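Local coordinates for ABC transporter, permease protein, putative (Porphyromonas gingivalis, PDB 2P0S), which probably acts as the permease of an ABC-2 type transporter, of which this is one domain of the longer membrane protein, at the interface of chains A and B. Coordinates in Å, arbitrary orientation; residue numbers count along the deposited sequence, not the author numbering. Chains: chain A/B, ABC transporter, permease protein, putative.

The interface of chains A and B. Residues chain A 78-81, 84; chain B 28-30, 85.
B:Glu30 OE2, a carboxylate oxygen, is gripped by two N-H groups: the backbone N of A:Ser81 at 2.8 Å across the interface and, weakly, the side-chain ND2 of B:Asn28 at 2.9 Å within its own chain. The A:Ser81 N-H lies above the carboxylate plane, 57° out of it, and is bent (118° at H). Beside it, B:Asp29 OD2 accepts a weak bond from the backbone N of A:Ala80 at 3.0 Å. Two acidic side chains thus cap successive amides at the start of helix 80-100, where the helix dipole would be expected to steady their negative charge. B:Asn28 is both contact residue and brace: its OD1 takes the backbone N-H of B:Glu30 at 2.9 Å, in the carbonyl plane, which helps fix the amide's rotation; CG lies between backbone N and carbonyl carbon (chi1 88°). The methyl CB of A:Ala80 packs against that amide, 3.7 Å from B:Asn28 CG. A:Asn84, CG anti to its carbonyl carbon, meets B:Asn28 tip to tip, OD1 2.8 Å from B:Asn28 ND2, but the amide hydrogens are not aimed at the oxygen, so no bond forms. The B:His85 imidazole crosses obliquely, nearly parallel to the A:Asn84 amide, with B:His85 CE1 3.4 Å from A:Asn84 OD1. The patch joins chain B's loop 28-30 to the N-terminal turn of chain A's long helix, B:His85 coming from the matching helix; a two-fold repeats it, though the structure alone does not show whether the dimer is biological.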
# COMPACT_ATOMS: atom_id res chain seq x y z
N LEU A 78 14.87 2.97 -3.76
CA LEU A 78 13.59 2.37 -4.00
C LEU A 78 12.50 3.36 -3.58
O LEU A 78 12.71 4.09 -2.60
CB LEU A 78 13.48 1.10 -3.15
CG LEU A 78 14.34 -0.06 -3.58
CD1 LEU A 78 14.47 -1.04 -2.39
CD2 LEU A 78 13.79 -0.75 -4.92
N PRO A 79 11.33 3.36 -4.25
CA PRO A 79 10.20 4.21 -3.88
C PRO A 79 9.72 3.86 -2.49
O PRO A 79 9.82 2.68 -2.13
CB PRO A 79 9.11 3.67 -4.73
CG PRO A 79 9.77 3.18 -5.95
CD PRO A 79 11.00 2.55 -5.45
N ALA A 80 9.13 4.79 -1.76
CA ALA A 80 8.73 4.47 -0.38
C ALA A 80 7.67 3.38 -0.35
O ALA A 80 7.50 2.74 0.65
CB ALA A 80 8.19 5.72 0.35
N SER A 81 6.92 3.27 -1.44
CA SER A 81 5.90 2.26 -1.66
C SER A 81 6.32 0.81 -1.34
O SER A 81 5.51 0.06 -0.82
CB SER A 81 5.45 2.31 -3.13
OG SER A 81 6.34 1.55 -3.98
N ASN A 84 6.57 0.62 2.37
CA ASN A 84 5.15 0.83 2.75
C ASN A 84 4.42 -0.49 2.76
O ASN A 84 3.99 -1.00 3.85
CB ASN A 84 4.44 1.83 1.81
CG ASN A 84 4.90 3.25 2.05
OD1 ASN A 84 4.61 4.17 1.25
ND2 ASN A 84 5.61 3.46 3.17
N ASN B 28 4.72 11.03 1.74
CA ASN B 28 6.00 10.34 1.19
C ASN B 28 6.79 11.00 -0.05
O ASN B 28 6.66 12.22 -0.30
CB ASN B 28 6.00 8.75 1.28
CG ASN B 28 5.34 7.99 0.02
OD1 ASN B 28 5.40 8.47 -1.13
ND2 ASN B 28 4.79 6.76 0.26
N ASP B 29 7.69 10.24 -0.72
CA ASP B 29 8.55 10.79 -1.82
C ASP B 29 7.84 10.67 -3.14
O ASP B 29 8.10 11.47 -4.09
CB ASP B 29 9.95 10.10 -1.94
CG ASP B 29 10.03 8.74 -1.21
OD1 ASP B 29 10.02 8.83 0.07
OD2 ASP B 29 10.12 7.64 -1.89
N GLU B 30 6.99 9.64 -3.20
CA GLU B 30 6.26 9.37 -4.39
C GLU B 30 4.98 10.12 -4.29
O GLU B 30 4.39 10.39 -5.28
CB GLU B 30 5.92 7.89 -4.56
CG GLU B 30 6.84 6.96 -3.95
CD GLU B 30 6.10 5.74 -3.48
OE1 GLU B 30 5.88 4.84 -4.33
OE2 GLU B 30 5.69 5.69 -2.28
N HIS B 85 -1.66 2.05 -3.75
CA HIS B 85 -1.26 2.62 -2.41
C HIS B 85 -2.46 3.13 -1.71
O HIS B 85 -2.62 2.82 -0.53
CB HIS B 85 -0.29 3.83 -2.66
CG HIS B 85 0.23 4.48 -1.39
ND1 HIS B 85 0.96 3.76 -0.46
CD2 HIS B 85 0.18 5.76 -0.93
CE1 HIS B 85 1.29 4.56 0.55
NE2 HIS B 85 0.88 5.79 0.26